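Local coordinates for alcohol dehydrogenase superfamily protein (Novosphingobium aromaticivorans, PDB 3GAZ), which probably catalyses NADP-dependent oxidation-reduction as a member of the medium-chain dehydrogenase/reductase superfamily, its own substrate not being established, at residues R304-A309 / Y315-G320; G43-D48 / P132-T137; D83-G88 / L116-A121. One frame throughout, in Å; residues are numbered along the deposited sequence.

Interaction 1 (R304-A309 / Y315-G320)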
loop_
_atom_site.group_PDB
_atom_site.type_symbol
_atom_site.label_atom_id
_atom_site.label_comp_id
_atom_site.label_asym_id
_atom_site.label_seq_id
_atom_site.Cartn_x
_atom_site.Cartn_y
_atom_site.Cartn_z
ATOM N N ARG A 304 -22.670 -21.768 -6.178
ATOM C CA ARG A 304 -22.336 -21.947 -4.770
ATOM C C ARG A 304 -22.280 -20.633 -3.991
ATOM O O ARG A 304 -21.849 -19.608 -4.519
ATOM C CB ARG A 304 -21.000 -22.679 -4.639
ATOM C CG ARG A 304 -21.099 -24.178 -4.892
ATOM C CD ARG A 304 -19.733 -24.830 -4.897
ATOM N NE ARG A 304 -18.964 -24.481 -6.088
ATOM C CZ ARG A 304 -17.745 -24.944 -6.355
ATOM N NH1 ARG A 304 -17.150 -25.773 -5.509
ATOM N NH2 ARG A 304 -17.129 -24.592 -7.478
ATOM N N THR A 305 -22.721 -20.674 -2.735
ATOM C CA THR A 305 -22.705 -19.491 -1.879
ATOM C C THR A 305 -21.796 -19.712 -0.673
ATOM O O THR A 305 -21.585 -20.852 -0.238
ATOM C CB THR A 305 -24.125 -19.119 -1.391
ATOM O OG1 THR A 305 -24.738 -20.256 -0.768
ATOM C CG2 THR A 305 -24.986 -18.663 -2.566
ATOM N N PHE A 306 -21.254 -18.613 -0.146
ATOM C CA PHE A 306 -20.345 -18.646 0.994
ATOM C C PHE A 306 -20.552 -17.400 1.851
ATOM O O PHE A 306 -20.538 -16.278 1.343
ATOM C CB PHE A 306 -18.890 -18.681 0.504
ATOM C CG PHE A 306 -18.589 -19.821 -0.426
ATOM C CD1 PHE A 306 -18.094 -21.027 0.062
ATOM C CD2 PHE A 306 -18.837 -19.699 -1.789
ATOM C CE1 PHE A 306 -17.850 -22.101 -0.797
ATOM C CE2 PHE A 306 -18.600 -20.765 -2.655
ATOM C CZ PHE A 306 -18.103 -21.973 -2.155
ATOM N N SER A 307 -20.747 -17.595 3.150
ATOM C CA SER A 307 -20.936 -16.468 4.058
ATOM C C SER A 307 -19.557 -15.935 4.417
ATOM O O SER A 307 -18.547 -16.546 4.082
ATOM C CB SER A 307 -21.632 -16.927 5.336
ATOM O OG SER A 307 -20.788 -17.819 6.042
ATOM N N ILE A 308 -19.513 -14.807 5.116
ATOM C CA ILE A 308 -18.240 -14.223 5.507
ATOM C C ILE A 308 -17.471 -15.193 6.404
ATOM O O ILE A 308 -16.273 -15.026 6.630
ATOM C CB ILE A 308 -18.449 -12.887 6.252
ATOM C CG1 ILE A 308 -17.118 -12.145 6.376
ATOM C CG2 ILE A 308 -19.047 -13.148 7.628
ATOM C CD1 ILE A 308 -17.264 -10.721 6.877
ATOM N N ALA A 309 -18.168 -16.211 6.906
ATOM C CA ALA A 309 -17.548 -17.207 7.777
ATOM C C ALA A 309 -17.004 -18.426 7.025
ATOM O O ALA A 309 -16.348 -19.284 7.621
ATOM C CB ALA A 309 -18.554 -17.663 8.840
ATOM N N TYR A 315 -12.357 -19.995 -1.333
ATOM C CA TYR A 315 -11.137 -20.048 -2.128
ATOM C C TYR A 315 -10.728 -21.465 -2.508
ATOM O O TYR A 315 -10.047 -21.659 -3.512
ATOM C CB TYR A 315 -9.996 -19.317 -1.418
ATOM C CG TYR A 315 -10.140 -17.816 -1.553
ATOM C CD1 TYR A 315 -9.913 -17.181 -2.777
ATOM C CD2 TYR A 315 -10.603 -17.046 -0.493
ATOM C CE1 TYR A 315 -10.156 -15.814 -2.939
ATOM C CE2 TYR A 315 -10.849 -15.681 -0.641
ATOM C CZ TYR A 315 -10.627 -15.073 -1.862
ATOM O OH TYR A 315 -10.896 -13.731 -2.009
ATOM N N ASP A 316 -11.130 -22.456 -1.715
ATOM C CA ASP A 316 -10.811 -23.835 -2.073
ATOM C C ASP A 316 -11.517 -24.085 -3.395
ATOM O O ASP A 316 -11.037 -24.838 -4.241
ATOM C CB ASP A 316 -11.349 -24.831 -1.043
ATOM C CG ASP A 316 -10.521 -24.871 0.221
ATOM O OD1 ASP A 316 -9.285 -24.710 0.131
ATOM O OD2 ASP A 316 -11.112 -25.082 1.300
ATOM N N ALA A 317 -12.669 -23.443 -3.557
ATOM C CA ALA A 317 -13.463 -23.577 -4.771
ATOM C C ALA A 317 -12.819 -22.791 -5.913
ATOM O O ALA A 317 -12.748 -23.267 -7.050
ATOM C CB ALA A 317 -14.886 -23.079 -4.514
ATOM N N VAL A 318 -12.356 -21.582 -5.613
ATOM C CA VAL A 318 -11.704 -20.755 -6.625
ATOM C C VAL A 318 -10.509 -21.496 -7.225
ATOM O O VAL A 318 -10.251 -21.420 -8.430
ATOM C CB VAL A 318 -11.193 -19.428 -6.022
ATOM C CG1 VAL A 318 -10.322 -18.697 -7.037
ATOM C CG2 VAL A 318 -12.364 -18.557 -5.619
ATOM N N LEU A 319 -9.788 -22.219 -6.375
ATOM C CA LEU A 319 -8.606 -22.952 -6.811
ATOM C C LEU A 319 -8.856 -24.442 -7.018
ATOM O O LEU A 319 -8.001 -25.149 -7.544
ATOM C CB LEU A 319 -7.484 -22.769 -5.786
ATOM C CG LEU A 319 -7.065 -21.325 -5.490
ATOM C CD1 LEU A 319 -6.084 -21.305 -4.324
ATOM C CD2 LEU A 319 -6.441 -20.706 -6.732
ATOM N N GLY A 320 -10.027 -24.915 -6.611
ATOM C CA GLY A 320 -10.324 -26.328 -6.750
ATOM C C GLY A 320 -9.381 -27.124 -5.866
ATOM O O GLY A 320 -8.780 -28.106 -6.300
#
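Arg-304 and Ala-317 form the nearest backbone pair, their CA atoms 9.0 Å apart, and with Phe-306 standing 9.8 Å from Tyr-315 between CA atoms, side chains must span the gap between 304-309 and the helix that runs through 315-319. The methyl of Ala-317 is the meeting point. It sits over one face of the Arg-304 guanidinium, 3.5 Å above the plane and displaced toward the rim, with CB 3.7 Å from Arg-304 NH1. The Arg-304 chain is bent at chi3 (-72°), which carries the flat group across to the helix. Its polar ends are held elsewhere: NH2 makes a salt bridge with Asp-302 and NH1 donates to the carbonyl of Pro-325, and these bonds should fix the plane against which the methyl rests. From its own place on the strand, Phe-306 brings ring atom CZ obliquely to 4.1 Å from Ala-317 CB, while the ring also touches Ser-313 and Ala-314, earlier in the same helix. The arrangement is that of a beta-alpha-beta crossover, in which helix 311-319 forms the connection between strands 306-307 and 332-334, which pair in parallel in the mixed sheet.

Interaction 2 (G43-D48 / P132-T137)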
loop_
_atom_site.group_PDB
_atom_site.type_symbol
_atom_site.label_atom_id
_atom_site.label_comp_id
_atom_site.label_asym_id
_atom_site.label_seq_id
_atom_site.Cartn_x
_atom_site.Cartn_y
_atom_site.Cartn_z
ATOM N N GLY A 43 -16.437 -10.143 -4.243
ATOM C CA GLY A 43 -16.005 -10.995 -5.339
ATOM C C GLY A 43 -14.584 -11.485 -5.145
ATOM O O GLY A 43 -13.685 -10.689 -4.885
ATOM N N THR A 44 -14.376 -12.793 -5.275
ATOM C CA THR A 44 -13.048 -13.367 -5.099
ATOM C C THR A 44 -12.246 -13.386 -6.390
ATOM O O THR A 44 -12.791 -13.244 -7.482
ATOM C CB THR A 44 -13.114 -14.829 -4.578
ATOM O OG1 THR A 44 -13.631 -15.681 -5.610
ATOM C CG2 THR A 44 -14.010 -14.926 -3.349
ATOM N N ASN A 45 -10.937 -13.549 -6.250
ATOM C CA ASN A 45 -10.044 -13.636 -7.399
ATOM C C ASN A 45 -8.840 -14.471 -6.988
ATOM O O ASN A 45 -8.408 -14.426 -5.836
ATOM C CB ASN A 45 -9.584 -12.245 -7.860
ATOM C CG ASN A 45 -10.699 -11.443 -8.524
ATOM O OD1 ASN A 45 -11.244 -10.507 -7.936
ATOM N ND2 ASN A 45 -11.042 -11.811 -9.754
ATOM N N PRO A 46 -8.292 -15.260 -7.923
ATOM C CA PRO A 46 -7.131 -16.103 -7.636
ATOM C C PRO A 46 -5.995 -15.354 -6.933
ATOM O O PRO A 46 -5.353 -15.902 -6.038
ATOM C CB PRO A 46 -6.722 -16.602 -9.018
ATOM C CG PRO A 46 -8.035 -16.699 -9.733
ATOM C CD PRO A 46 -8.706 -15.401 -9.329
ATOM N N LEU A 47 -5.749 -14.106 -7.332
ATOM C CA LEU A 47 -4.670 -13.327 -6.719
ATOM C C LEU A 47 -4.784 -13.255 -5.195
ATOM O O LEU A 47 -3.772 -13.264 -4.498
ATOM C CB LEU A 47 -4.628 -11.905 -7.291
ATOM C CG LEU A 47 -3.451 -11.046 -6.813
ATOM C CD1 LEU A 47 -2.144 -11.680 -7.276
ATOM C CD2 LEU A 47 -3.578 -9.624 -7.361
ATOM N N ASP A 48 -6.011 -13.185 -4.681
ATOM C CA ASP A 48 -6.231 -13.117 -3.234
ATOM C C ASP A 48 -5.533 -14.280 -2.519
ATOM O O ASP A 48 -4.948 -14.105 -1.445
ATOM C CB ASP A 48 -7.731 -13.165 -2.897
ATOM C CG ASP A 48 -8.532 -12.051 -3.569
ATOM O OD1 ASP A 48 -7.965 -10.978 -3.850
ATOM O OD2 ASP A 48 -9.741 -12.246 -3.802
ATOM N N PRO A 132 -16.148 -6.390 -11.547
ATOM C CA PRO A 132 -15.089 -5.365 -11.565
ATOM C C PRO A 132 -13.692 -5.696 -12.112
ATOM O O PRO A 132 -13.350 -5.281 -13.215
ATOM C CB PRO A 132 -15.055 -4.885 -10.118
ATOM C CG PRO A 132 -16.506 -4.964 -9.727
ATOM C CD PRO A 132 -16.897 -6.338 -10.279
ATOM N N LEU A 133 -12.884 -6.433 -11.358
ATOM C CA LEU A 133 -11.525 -6.747 -11.810
ATOM C C LEU A 133 -11.418 -7.370 -13.192
ATOM O O LEU A 133 -10.696 -6.854 -14.051
ATOM C CB LEU A 133 -10.801 -7.658 -10.811
ATOM C CG LEU A 133 -9.405 -8.117 -11.274
ATOM C CD1 LEU A 133 -8.507 -6.901 -11.528
ATOM C CD2 LEU A 133 -8.786 -9.026 -10.220
ATOM N N VAL A 134 -12.120 -8.475 -13.418
ATOM C CA VAL A 134 -12.033 -9.128 -14.713
ATOM C C VAL A 134 -12.555 -8.270 -15.860
ATOM O O VAL A 134 -12.002 -8.321 -16.953
ATOM C CB VAL A 134 -12.738 -10.523 -14.721
ATOM C CG1 VAL A 134 -12.077 -11.434 -13.689
ATOM C CG2 VAL A 134 -14.227 -10.382 -14.459
ATOM N N PHE A 135 -13.599 -7.478 -15.623
ATOM C CA PHE A 135 -14.121 -6.618 -16.686
ATOM C C PHE A 135 -13.076 -5.565 -17.046
ATOM O O PHE A 135 -12.770 -5.338 -18.220
ATOM C CB PHE A 135 -15.405 -5.896 -16.260
ATOM C CG PHE A 135 -15.997 -5.042 -17.354
ATOM C CD1 PHE A 135 -16.894 -5.586 -18.271
ATOM C CD2 PHE A 135 -15.594 -3.715 -17.515
ATOM C CE1 PHE A 135 -17.379 -4.825 -19.342
ATOM C CE2 PHE A 135 -16.070 -2.940 -18.584
ATOM C CZ PHE A 135 -16.966 -3.499 -19.501
ATOM N N ILE A 136 -12.545 -4.909 -16.021
ATOM C CA ILE A 136 -11.532 -3.882 -16.210
ATOM C C ILE A 136 -10.301 -4.477 -16.897
ATOM O O ILE A 136 -9.710 -3.853 -17.776
ATOM C CB ILE A 136 -11.129 -3.260 -14.852
ATOM C CG1 ILE A 136 -12.281 -2.400 -14.325
ATOM C CG2 ILE A 136 -9.859 -2.432 -14.999
ATOM C CD1 ILE A 136 -12.064 -1.871 -12.922
ATOM N N THR A 137 -9.926 -5.689 -16.502
ATOM C CA THR A 137 -8.770 -6.342 -17.095
ATOM C C THR A 137 -9.035 -6.584 -18.580
ATOM O O THR A 137 -8.205 -6.258 -19.433
ATOM C CB THR A 137 -8.469 -7.679 -16.383
ATOM O OG1 THR A 137 -8.141 -7.421 -15.009
ATOM C CG2 THR A 137 -7.305 -8.394 -17.051
#
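Leu-133 lays its CD2 methyl against the side-chain amide of Asn-45, 3.5 Å from the amide carbon CG and 4.1 Å from Asn-45 CB. The leucine reaches this place because its CG stands anti to the backbone N (chi1 176°), directing the branched end outward from helix 132-145. Beside it, the CG1 methyl of Val-134 approaches the same amide more loosely, so the flat group is met by two consecutive residues of one helix turn. Leu-133 also touches Leu-94 of strand 90-94, and its backbone N donates to Asp-70.

Asn-45 itself directly precedes helix 46-52, and its backbone is tied to the first turn twice. Its N donates to Asp-48 OD2 over 3.0 Å, from well above the carboxylate plane (53° out of it), and its O accepts from Asp-48 N at 2.9 Å. Asp-48 OD2 has a second partner in Tyr-315 OH, which connects this turn to helix 311-319.

Within helix 132-145, the carbonyl oxygen of Leu-133 takes two bonds from Thr-137, one from N and one from OG1, each 2.8 Å long; the hydroxyl comes from above the carbonyl plane.

A bound calcium ion lies about 5 Å from the Asn-45 side chain, close by but beyond the range of direct coordination. Between the two segments themselves the chemistry is that of aliphatic methyls against a buried amide: van der Waals contact sets the spacing, whereas the bonds that give direction are made within each segment or to other parts of the fold.

Interaction 3 (D83-G88 / L116-A121); sequences DSFRVG and LASKPA
The ammonium of Lys-119 is gripped by two carbonyls just beyond the contact: NZ donates to Pro-120 O, 3.1 Å away and from above the carbonyl plane, and to Leu-123 O. This curls the lysine back over the chain that leaves strand 116-118. The contact itself is made by Phe-85, whose ring reaches from the 83-88 loop and presents its edge to the strand. Ring atom CZ lies 3.6 Å from Leu-116 O, near the ring plane, while CE1 has Ser-118 OG at its edge at 3.9 Å. On its other flank CE2 packs 3.8 Å from Leu-116 CB, the two side chains slanting across each other. CG of Phe-85 is anti to its carbonyl carbon (chi1 -68°), which turns the ring in toward the strand, where Val-91 of strand 90-94 and Arg-286 of helix 278-293 also touch it. Cutting Phe-85 back to an alanine is likely to open a gap beside Leu-116 and Val-91 and leave 83-88 without the side chain that reaches the strand. With oxygens facing the slightly positive C-H rim, the polar part of the contact is probably a weak electrostatic attraction, added to the apolar packing on Leu-116 that holds this GroES-like domain loop to its sheet.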
loop_
_atom_site.group_PDB
_atom_site.type_symbol
_atom_site.label_atom_id
_atom_site.label_comp_id
_atom_site.label_asym_id
_atom_site.label_seq_id
_atom_site.Cartn_x
_atom_site.Cartn_y
_atom_site.Cartn_z
ATOM N N ASP A 83 -20.420 14.234 -4.582
ATOM C CA ASP A 83 -21.745 14.495 -5.141
ATOM C C ASP A 83 -22.165 13.443 -6.168
ATOM O O ASP A 83 -23.265 13.506 -6.717
ATOM C CB ASP A 83 -21.777 15.883 -5.791
ATOM C CG ASP A 83 -20.767 16.026 -6.915
ATOM O OD1 ASP A 83 -20.739 15.154 -7.810
ATOM O OD2 ASP A 83 -20.000 17.013 -6.910
ATOM N N SER A 84 -21.289 12.479 -6.426
ATOM C CA SER A 84 -21.579 11.429 -7.395
ATOM C C SER A 84 -22.442 10.303 -6.822
ATOM O O SER A 84 -23.014 9.514 -7.572
ATOM C CB SER A 84 -20.272 10.853 -7.944
ATOM O OG SER A 84 -19.416 10.448 -6.892
ATOM N N PHE A 85 -22.536 10.227 -5.498
ATOM C CA PHE A 85 -23.340 9.190 -4.856
ATOM C C PHE A 85 -24.068 9.709 -3.622
ATOM O O PHE A 85 -23.571 10.591 -2.923
ATOM C CB PHE A 85 -22.457 8.002 -4.463
ATOM C CG PHE A 85 -21.912 7.239 -5.637
ATOM C CD1 PHE A 85 -22.752 6.452 -6.420
ATOM C CD2 PHE A 85 -20.568 7.328 -5.976
ATOM C CE1 PHE A 85 -22.258 5.767 -7.527
ATOM C CE2 PHE A 85 -20.065 6.647 -7.082
ATOM C CZ PHE A 85 -20.912 5.864 -7.858
ATOM N N ARG A 86 -25.252 9.158 -3.372
ATOM C CA ARG A 86 -26.063 9.533 -2.218
ATOM C C ARG A 86 -26.282 8.300 -1.362
ATOM O O ARG A 86 -26.142 7.170 -1.833
ATOM C CB ARG A 86 -27.437 10.060 -2.648
ATOM C CG ARG A 86 -27.444 11.418 -3.321
ATOM C CD ARG A 86 -28.878 11.857 -3.604
ATOM N NE ARG A 86 -29.653 12.025 -2.374
ATOM C CZ ARG A 86 -30.952 12.318 -2.334
ATOM N NH1 ARG A 86 -31.637 12.476 -3.458
ATOM N NH2 ARG A 86 -31.568 12.459 -1.167
ATOM N N VAL A 87 -26.634 8.518 -0.102
ATOM C CA VAL A 87 -26.900 7.410 0.801
ATOM C C VAL A 87 -28.034 6.584 0.204
ATOM O O VAL A 87 -29.063 7.130 -0.200
ATOM C CB VAL A 87 -27.309 7.927 2.192
ATOM C CG1 VAL A 87 -27.791 6.778 3.062
ATOM C CG2 VAL A 87 -26.129 8.621 2.840
ATOM N N GLY A 88 -27.832 5.270 0.136
ATOM C CA GLY A 88 -28.843 4.388 -0.420
ATOM C C GLY A 88 -28.512 3.858 -1.808
ATOM O O GLY A 88 -29.110 2.878 -2.251
ATOM N N LEU A 116 -15.985 3.725 -7.827
ATOM C CA LEU A 116 -17.322 3.149 -7.857
ATOM C C LEU A 116 -18.214 3.550 -9.020
ATOM O O LEU A 116 -18.022 4.589 -9.650
ATOM C CB LEU A 116 -18.050 3.485 -6.556
ATOM C CG LEU A 116 -17.473 2.870 -5.280
ATOM C CD1 LEU A 116 -18.134 3.500 -4.072
ATOM C CD2 LEU A 116 -17.681 1.360 -5.301
ATOM N N ALA A 117 -19.203 2.701 -9.278
ATOM C CA ALA A 117 -20.192 2.921 -10.322
ATOM C C ALA A 117 -21.481 2.280 -9.821
ATOM O O ALA A 117 -21.442 1.278 -9.096
ATOM C CB ALA A 117 -19.752 2.265 -11.624
ATOM N N SER A 118 -22.619 2.856 -10.193
ATOM C CA SER A 118 -23.897 2.311 -9.766
ATOM C C SER A 118 -23.975 0.854 -10.191
ATOM O O SER A 118 -23.515 0.488 -11.276
ATOM C CB SER A 118 -25.053 3.098 -10.394
ATOM O OG SER A 118 -25.071 4.433 -9.921
ATOM N N LYS A 119 -24.546 0.019 -9.332
ATOM C CA LYS A 119 -24.681 -1.396 -9.640
ATOM C C LYS A 119 -25.716 -1.592 -10.742
ATOM O O LYS A 119 -26.770 -0.962 -10.724
ATOM C CB LYS A 119 -25.124 -2.178 -8.403
ATOM C CG LYS A 119 -25.266 -3.681 -8.657
ATOM C CD LYS A 119 -25.796 -4.429 -7.445
ATOM C CE LYS A 119 -27.273 -4.160 -7.227
ATOM N NZ LYS A 119 -28.090 -4.600 -8.394
ATOM N N PRO A 120 -25.415 -2.454 -11.727
ATOM C CA PRO A 120 -26.360 -2.707 -12.816
ATOM C C PRO A 120 -27.657 -3.209 -12.190
ATOM O O PRO A 120 -27.643 -4.145 -11.387
ATOM C CB PRO A 120 -25.654 -3.783 -13.635
ATOM C CG PRO A 120 -24.212 -3.406 -13.479
ATOM C CD PRO A 120 -24.113 -3.086 -12.000
ATOM N N ALA A 121 -28.771 -2.584 -12.552
ATOM C CA ALA A 121 -30.071 -2.949 -12.000
ATOM C C ALA A 121 -30.458 -4.416 -12.157
ATOM O O ALA A 121 -31.078 -4.998 -11.265
ATOM C CB ALA A 121 -31.161 -2.061 -12.615
#

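Interactions 1 and 2 are neighbours, their centres about 15 Å apart, and they meet where Tyr-315 and Val-318 of helix 311-319 pack on Thr-44. Interaction 3 stands apart, its centre about 20 Å from that of interaction 2 and about 27 Å from that of interaction 1. Along the chain it is nested within the loop closed by interaction 2, and interaction 1 follows both. Interactions 1 and 3 nevertheless reach the same mixed sheet, through strands 306-307 and 116-118. The C-terminal part of the chain thus returns, after the six-stranded parallel Rossmann-type sheet, to complete the GroES-like half, as in other medium-chain dehydrogenases, while the centre of interaction 2 lies about 3 Å from that of the chain.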